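Local structure of epoxide hydrolase (Aspergillus niger, 3G02) at residues Asn18-Ser23 with Thr96-Ala101; Thr90-Leu95 with Ala171-Gln176; Leu114-Pro119 with Pro151-Ser156. The protein probably catalyses the hydrolysis of epoxides to vicinal diols, here as an enantioselective variant made by directed evolution. The protein carries 9 engineered substitutions. All coordinates share one frame; numbering follows the deposited sequence.

Contact 1: residues Asn18-Ser23 with Thr96-Ala101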
# COMPACT_ATOMS: atom_id res chain seq x y z
N ASN A 18 -8.18 7.74 -37.01
CA ASN A 18 -7.04 8.57 -36.65
C ASN A 18 -5.89 7.67 -36.22
O ASN A 18 -5.78 7.34 -35.04
CB ASN A 18 -7.41 9.55 -35.53
CG ASN A 18 -8.47 10.55 -35.95
OD1 ASN A 18 -8.22 11.44 -36.76
ND2 ASN A 18 -9.67 10.40 -35.39
N PRO A 19 -5.04 7.25 -37.17
CA PRO A 19 -3.96 6.32 -36.88
C PRO A 19 -3.03 6.86 -35.81
O PRO A 19 -2.66 8.04 -35.84
CB PRO A 19 -3.21 6.21 -38.21
CG PRO A 19 -4.18 6.64 -39.24
CD PRO A 19 -5.04 7.67 -38.59
N PHE A 20 -2.66 6.00 -34.87
CA PHE A 20 -1.82 6.39 -33.76
C PHE A 20 -0.49 5.66 -33.84
O PHE A 20 -0.44 4.47 -34.16
CB PHE A 20 -2.53 6.07 -32.44
CG PHE A 20 -1.75 6.46 -31.21
CD1 PHE A 20 -1.77 7.77 -30.75
CD2 PHE A 20 -1.01 5.51 -30.52
CE1 PHE A 20 -1.05 8.13 -29.61
CE2 PHE A 20 -0.28 5.86 -29.38
CZ PHE A 20 -0.31 7.17 -28.93
N THR A 21 0.59 6.40 -33.57
CA THR A 21 1.93 5.84 -33.55
C THR A 21 2.58 6.21 -32.22
O THR A 21 2.60 7.38 -31.83
CB THR A 21 2.79 6.39 -34.73
OG1 THR A 21 2.11 6.15 -35.96
CG2 THR A 21 4.16 5.72 -34.77
N VAL A 22 3.10 5.20 -31.53
CA VAL A 22 3.86 5.44 -30.30
C VAL A 22 5.23 6.00 -30.68
O VAL A 22 5.98 5.39 -31.44
CB VAL A 22 4.02 4.15 -29.46
CG1 VAL A 22 4.77 4.45 -28.16
CG2 VAL A 22 2.65 3.53 -29.16
N SER A 23 5.53 7.19 -30.16
CA SER A 23 6.77 7.88 -30.45
C SER A 23 7.21 8.68 -29.24
O SER A 23 7.04 9.90 -29.18
CB SER A 23 6.61 8.79 -31.68
OG SER A 23 7.85 9.36 -32.06
N THR A 96 -9.61 11.08 -24.75
CA THR A 96 -8.92 10.43 -25.85
C THR A 96 -8.88 8.94 -25.55
O THR A 96 -8.27 8.52 -24.56
CB THR A 96 -7.49 10.97 -26.03
OG1 THR A 96 -7.56 12.37 -26.34
CG2 THR A 96 -6.76 10.24 -27.15
N ILE A 97 -9.56 8.14 -26.37
CA ILE A 97 -9.56 6.69 -26.19
C ILE A 97 -8.70 6.04 -27.26
O ILE A 97 -9.03 6.07 -28.44
CB ILE A 97 -10.99 6.10 -26.18
CG1 ILE A 97 -11.83 6.73 -25.05
CG2 ILE A 97 -10.96 4.57 -26.06
CD1 ILE A 97 -11.20 6.63 -23.64
N HIS A 98 -7.59 5.48 -26.81
CA HIS A 98 -6.68 4.72 -27.65
C HIS A 98 -7.19 3.28 -27.81
O HIS A 98 -7.79 2.72 -26.89
CB HIS A 98 -5.28 4.74 -27.01
CG HIS A 98 -4.35 3.70 -27.54
ND1 HIS A 98 -4.24 2.44 -26.99
CD2 HIS A 98 -3.47 3.74 -28.58
CE1 HIS A 98 -3.34 1.75 -27.67
NE2 HIS A 98 -2.86 2.51 -28.64
N PHE A 99 -6.96 2.70 -28.98
CA PHE A 99 -7.24 1.28 -29.18
C PHE A 99 -6.36 0.68 -30.26
O PHE A 99 -5.98 1.36 -31.21
CB PHE A 99 -8.73 1.00 -29.46
CG PHE A 99 -9.28 1.70 -30.69
CD1 PHE A 99 -9.76 3.00 -30.60
CD2 PHE A 99 -9.35 1.03 -31.91
CE1 PHE A 99 -10.29 3.64 -31.73
CE2 PHE A 99 -9.87 1.66 -33.03
CZ PHE A 99 -10.35 2.97 -32.94
N ALA A 100 -6.00 -0.59 -30.07
CA ALA A 100 -5.39 -1.39 -31.12
C ALA A 100 -6.51 -2.22 -31.74
O ALA A 100 -7.53 -2.49 -31.09
CB ALA A 100 -4.31 -2.28 -30.55
N ALA A 101 -6.33 -2.63 -32.99
CA ALA A 101 -7.38 -3.39 -33.66
C ALA A 101 -6.87 -4.22 -34.82
O ALA A 101 -5.91 -3.84 -35.48
CB ALA A 101 -8.49 -2.47 -34.15

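Contact 2: residues Thr90-Leu95 with Ala171-Gln176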
# COMPACT_ATOMS: atom_id res chain seq x y z
N THR A 90 -9.75 7.85 -30.69
CA THR A 90 -10.98 8.57 -30.96
C THR A 90 -11.38 9.28 -29.68
O THR A 90 -10.97 8.88 -28.59
CB THR A 90 -12.11 7.65 -31.48
OG1 THR A 90 -13.19 8.44 -31.99
CG2 THR A 90 -12.62 6.71 -30.39
N GLU A 91 -12.18 10.34 -29.81
CA GLU A 91 -12.63 11.07 -28.64
C GLU A 91 -14.02 10.66 -28.22
O GLU A 91 -14.96 10.68 -29.02
CB GLU A 91 -12.52 12.58 -28.86
CG GLU A 91 -11.08 13.06 -28.95
CD GLU A 91 -10.87 14.43 -28.33
OE1 GLU A 91 -9.77 15.00 -28.52
OE2 GLU A 91 -11.79 14.94 -27.65
N ILE A 92 -14.15 10.27 -26.96
CA ILE A 92 -15.42 9.86 -26.38
C ILE A 92 -15.59 10.62 -25.07
O ILE A 92 -14.75 10.52 -24.18
CB ILE A 92 -15.49 8.33 -26.16
CG1 ILE A 92 -15.47 7.60 -27.50
CG2 ILE A 92 -16.73 7.96 -25.37
CD1 ILE A 92 -15.04 6.14 -27.41
N GLU A 93 -16.67 11.40 -24.98
CA GLU A 93 -16.96 12.23 -23.80
C GLU A 93 -15.78 13.12 -23.38
O GLU A 93 -15.54 13.33 -22.19
CB GLU A 93 -17.44 11.35 -22.63
CG GLU A 93 -18.75 10.63 -22.91
CD GLU A 93 -19.18 9.69 -21.80
OE1 GLU A 93 -18.68 9.81 -20.65
OE2 GLU A 93 -20.02 8.81 -22.08
N GLY A 94 -15.04 13.62 -24.36
CA GLY A 94 -13.90 14.49 -24.10
C GLY A 94 -12.63 13.75 -23.72
O GLY A 94 -11.60 14.38 -23.47
N LEU A 95 -12.70 12.42 -23.66
CA LEU A 95 -11.52 11.61 -23.37
C LEU A 95 -10.93 11.07 -24.66
O LEU A 95 -11.67 10.66 -25.55
CB LEU A 95 -11.88 10.44 -22.45
CG LEU A 95 -12.56 10.72 -21.10
CD1 LEU A 95 -12.87 9.43 -20.38
CD2 LEU A 95 -11.72 11.64 -20.23
N ALA A 171 -17.70 1.20 -18.76
CA ALA A 171 -18.57 0.40 -19.62
C ALA A 171 -19.22 1.26 -20.71
O ALA A 171 -19.22 0.88 -21.88
CB ALA A 171 -19.63 -0.31 -18.79
N ARG A 172 -19.73 2.42 -20.32
CA ARG A 172 -20.36 3.33 -21.27
C ARG A 172 -19.38 3.77 -22.37
O ARG A 172 -19.74 3.86 -23.54
CB ARG A 172 -20.96 4.54 -20.54
CG ARG A 172 -21.83 5.43 -21.43
CD ARG A 172 -22.36 6.64 -20.66
NE ARG A 172 -21.28 7.47 -20.15
CZ ARG A 172 -20.90 7.53 -18.87
NH1 ARG A 172 -21.54 6.81 -17.95
NH2 ARG A 172 -19.89 8.30 -18.52
N VAL A 173 -18.13 4.02 -21.99
CA VAL A 173 -17.07 4.38 -22.95
C VAL A 173 -16.79 3.23 -23.93
O VAL A 173 -16.67 3.47 -25.14
CB VAL A 173 -15.77 4.83 -22.23
CG1 VAL A 173 -14.61 4.94 -23.22
CG2 VAL A 173 -15.99 6.16 -21.51
N VAL A 174 -16.68 2.01 -23.43
CA VAL A 174 -16.42 0.85 -24.28
C VAL A 174 -17.57 0.63 -25.26
O VAL A 174 -17.35 0.43 -26.46
CB VAL A 174 -16.13 -0.43 -23.46
CG1 VAL A 174 -16.02 -1.66 -24.36
CG2 VAL A 174 -14.84 -0.27 -22.65
N ASP A 175 -18.80 0.68 -24.75
CA ASP A 175 -20.00 0.54 -25.58
C ASP A 175 -20.04 1.61 -26.67
O ASP A 175 -20.35 1.31 -27.83
CB ASP A 175 -21.26 0.58 -24.72
CG ASP A 175 -22.54 0.55 -25.56
OD1 ASP A 175 -22.89 -0.52 -26.08
OD2 ASP A 175 -23.19 1.61 -25.66
N GLN A 176 -19.73 2.85 -26.31
CA GLN A 176 -19.71 3.95 -27.28
C GLN A 176 -18.65 3.74 -28.36
O GLN A 176 -18.89 4.00 -29.54
CB GLN A 176 -19.51 5.30 -26.58
CG GLN A 176 -19.81 6.51 -27.47
CD GLN A 176 -21.20 6.47 -28.09
OE1 GLN A 176 -22.21 6.37 -27.39
NE2 GLN A 176 -21.26 6.53 -29.42

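Contact 3: residues Leu114-Pro119 with Pro151-Ser156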
# COMPACT_ATOMS: atom_id res chain seq x y z
N LEU A 114 -11.83 -6.75 -26.50
CA LEU A 114 -11.10 -7.51 -25.48
C LEU A 114 -10.55 -6.52 -24.46
O LEU A 114 -9.86 -5.57 -24.82
CB LEU A 114 -9.98 -8.35 -26.12
CG LEU A 114 -10.44 -9.35 -27.19
CD1 LEU A 114 -10.31 -8.76 -28.59
CD2 LEU A 114 -9.66 -10.65 -27.10
N LEU A 115 -10.88 -6.76 -23.19
CA LEU A 115 -10.69 -5.77 -22.14
C LEU A 115 -9.66 -6.17 -21.10
O LEU A 115 -9.81 -7.19 -20.41
CB LEU A 115 -12.01 -5.45 -21.44
CG LEU A 115 -13.21 -5.07 -22.31
CD1 LEU A 115 -14.38 -4.71 -21.41
CD2 LEU A 115 -12.88 -3.90 -23.24
N HIS A 116 -8.62 -5.34 -20.98
CA HIS A 116 -7.56 -5.53 -20.00
C HIS A 116 -7.98 -5.04 -18.61
O HIS A 116 -9.07 -4.50 -18.42
CB HIS A 116 -6.29 -4.81 -20.49
CG HIS A 116 -6.31 -3.33 -20.27
ND1 HIS A 116 -6.58 -2.42 -21.28
CD2 HIS A 116 -6.08 -2.59 -19.16
CE1 HIS A 116 -6.52 -1.19 -20.80
NE2 HIS A 116 -6.23 -1.27 -19.51
N GLY A 117 -7.09 -5.23 -17.64
CA GLY A 117 -7.26 -4.68 -16.30
C GLY A 117 -5.95 -4.08 -15.81
O GLY A 117 -5.14 -3.58 -16.61
N TRP A 118 -5.75 -4.13 -14.50
CA TRP A 118 -4.56 -3.56 -13.87
C TRP A 118 -3.71 -4.71 -13.33
O TRP A 118 -4.26 -5.62 -12.71
CB TRP A 118 -4.97 -2.63 -12.72
CG TRP A 118 -3.80 -1.90 -12.11
CD1 TRP A 118 -3.40 -0.62 -12.38
CD2 TRP A 118 -2.86 -2.42 -11.15
NE1 TRP A 118 -2.27 -0.31 -11.66
CE2 TRP A 118 -1.92 -1.39 -10.89
CE3 TRP A 118 -2.72 -3.65 -10.49
CZ2 TRP A 118 -0.85 -1.56 -10.01
CZ3 TRP A 118 -1.66 -3.82 -9.60
CH2 TRP A 118 -0.74 -2.78 -9.37
N PRO A 119 -2.37 -4.66 -13.50
CA PRO A 119 -1.53 -3.62 -14.10
C PRO A 119 -1.25 -3.89 -15.57
O PRO A 119 -0.13 -3.68 -16.04
CB PRO A 119 -0.24 -3.74 -13.29
CG PRO A 119 -0.12 -5.22 -13.04
CD PRO A 119 -1.54 -5.76 -12.96
N PRO A 151 -10.11 4.01 -20.01
CA PRO A 151 -9.83 5.33 -19.43
C PRO A 151 -8.78 5.25 -18.32
O PRO A 151 -8.87 4.40 -17.43
CB PRO A 151 -11.18 5.74 -18.88
CG PRO A 151 -12.16 5.14 -19.85
CD PRO A 151 -11.55 3.80 -20.23
N GLY A 152 -7.78 6.13 -18.41
CA GLY A 152 -6.72 6.20 -17.41
C GLY A 152 -5.49 5.33 -17.67
O GLY A 152 -4.52 5.41 -16.92
N TYR A 153 -5.52 4.51 -18.72
CA TYR A 153 -4.39 3.63 -19.02
C TYR A 153 -3.65 4.01 -20.30
O TYR A 153 -4.28 4.26 -21.34
CB TYR A 153 -4.84 2.19 -19.20
CG TYR A 153 -5.38 1.46 -17.99
CD1 TYR A 153 -6.72 1.58 -17.62
CD2 TYR A 153 -4.57 0.58 -17.27
CE1 TYR A 153 -7.24 0.87 -16.54
CE2 TYR A 153 -5.08 -0.13 -16.18
CZ TYR A 153 -6.42 0.02 -15.82
OH TYR A 153 -6.93 -0.70 -14.76
N THR A 154 -2.33 3.97 -20.21
CA THR A 154 -1.42 4.19 -21.34
C THR A 154 -1.82 5.38 -22.22
O THR A 154 -1.84 6.51 -21.73
CB THR A 154 -1.10 2.87 -22.14
OG1 THR A 154 -2.22 2.47 -22.94
CG2 THR A 154 -0.75 1.73 -21.17
N PHE A 155 -2.17 5.12 -23.48
CA PHE A 155 -2.40 6.21 -24.43
C PHE A 155 -3.82 6.75 -24.43
O PHE A 155 -4.14 7.68 -25.18
CB PHE A 155 -1.90 5.80 -25.82
CG PHE A 155 -0.49 5.29 -25.79
CD1 PHE A 155 0.56 6.17 -25.56
CD2 PHE A 155 -0.21 3.94 -25.92
CE1 PHE A 155 1.87 5.72 -25.49
CE2 PHE A 155 1.10 3.47 -25.85
CZ PHE A 155 2.14 4.36 -25.63
N SER A 156 -4.68 6.18 -23.58
CA SER A 156 -5.97 6.79 -23.29
C SER A 156 -5.81 7.86 -22.21
O SER A 156 -5.05 7.67 -21.26
CB SER A 156 -7.00 5.75 -22.86
OG SER A 156 -7.50 5.04 -23.99

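Contact 1: residues Asn18-Ser23 with Thr96-Ala101
The rings of Phe20 and His98 form an offset edge-to-face stack, the imidazole turning an edge toward a face of the phenyl ring. The CD2 corner of His98 makes the approach, 3.6 Å from CD2 of Phe20 and 3.9 Å from CE2 of Phe20, while Phe20 CD2 lies near the plane of the imidazole. The centroids are 5.2 Å apart and the planes stand at 73°. Because the offset brings the imidazole over one side of the phenyl ring rather than its middle, the shortest distances are all to CD2, CE2 and CG of Phe20, with CG at 4.2 Å from CD2 of His98. Phe20 carries its ring anti to the backbone N (chi1 -179°), which brings it from the loop toward His98. No hydrogen bond joins the two segments, and the small buried area, 78 Å² in all, comes almost entirely from this one aromatic pair.

The polar atoms of the imidazole are satisfied elsewhere: ND1 is hydrogen-bonded to Ser149 OG and NE2 to Gln87 OE1. With both ring nitrogens bonded, the imidazole is held in its rotation about CB-CG, and the CD2 corner is the part left facing Phe20. Phe122 and Phe155 both meet the His98 ring edge-to-face, and Phe155 also meets Phe20, which makes the pair part of a larger aromatic cluster.

The loop 18-23, just before helix 26-38, runs along strand 87-92 at the antiparallel end of the alpha/beta-hydrolase sheet, with backbone hydrogen bonds between Asn18 and Thr89 and between Phe20 and Gln87; the aromatic pair joins it to the second strand, 95-102. Ile97 and Phe99 of that strand pack instead on helix 167-180.

Contact 2: residues Thr90-Leu95 with Ala171-Gln176
Ile92 lays its CG2 methyl against the aliphatic base of Gln176, 4.0 Å from CG of that glutamine, and spreads over the helix toward Val173. Its CG2 lies 4.3 Å from CG1 of Val173, and its CD1 is 3.9 Å from the carbonyl O of Val173. The amide of Gln176 takes no part: the chain bends at chi2 (54°), and NE2 is hydrogen-bonded to Asp180 OD1.

Beside this apolar patch, Arg172 grips the exposed Glu93 side-on. NE donates to OE2 of Glu93 at 2.7 Å and NH2 to OE1 of Glu93 at 2.9 Å; both bonds are nearly straight, and each Glu93 oxygen offers its syn lone pair. Carboxylate and guanidinium are nearly coplanar, 11° apart, so the pair of hydrogen bonds holds both flat groups against rotation. NH1 has its own salt bridge to Asp169, so the arginine's charge is probably shared between two acids.

Glu93 and Gly94 form the corner of a type I' turn, closed by backbone bonds in both directions between Ile92 and Leu95. This tight hairpin joins strand 87-92, outermost on that side of the alpha/beta-hydrolase sheet within the chain, to strand 95-102, and helix 167-180 covers it, with Ile97 packing on Ile92 and Val173.

Contact 3: residues Leu114-Pro119 with Pro151-Ser156
Residues 114-119 leave strand 110-115 at His116 and run as an extended loop to the cis peptide before Pro119, while 153-156 fold into a type II' turn closed by Ser156 N to Tyr153 O; the nearest CA atoms, of Trp118 and Tyr153, are 8.8 Å apart.

The Tyr153 ring spans the distance between the two backbones. His116 sets its imidazole edge-on to one face of it, an edge-to-face pair with planes at 82° and centroids 4.4 Å apart. NE2 of His116 stands over the ring centre, 3.2 Å from CG of Tyr153 and 3.3 Å from CD2 of Tyr153. The imidazole reaches there from the position between backbone N and carbonyl carbon (chi1 78°). Farther along the ring, the carbonyl O of Gly117 lies 3.5 Å from CE2 of Tyr153. At its end, the tyrosine hydroxyl touches CB of Trp118 at 3.4 Å, and the Trp118 side chain, with Pro119 CB over one face of its indole, crosses the Tyr153 side chain at about a right angle.

His-Gly-Trp-Pro is the HGXP motif of alpha/beta-hydrolase epoxide hydrolases, and Trp118 N is hydrogen-bonded to OD2 of Asp193, the predicted nucleophile, consistent with a part in the oxyanion hole. Trp118 also lies beside Tyr315, a predicted proton donor. No hydrogen bond crosses the contact itself. A weak bond from His116 ND1 to Pro148 O suggests a proton on ND1, and the edge-to-face fit with Tyr153 may limit how the imidazole turns, next to the loop whose Trp118 amide reaches Asp193.

From the N terminus, 18-23 opens contact 1, which closes at 96-101 after 72 residues, nearly half of them helical. Before it closes, 90-95 has opened contact 2, so the two loops cross; contact 2 closes only at 171-176. Contact 3, from 114-119 to 151-156, follows contact 1 in series and is nested within contact 2. Contact 1 ties the N-terminal loop to the antiparallel end of the sheet, contact 2 holds the hairpin there to helix 167-180, and contact 3 joins two loops at strand ends near the predicted nucleophile. A probable hydrogen bond from Ile97 N to Thr90 O links contacts 1 and 2; Ser156 OG, bonded to His98 N, links contacts 1 and 3.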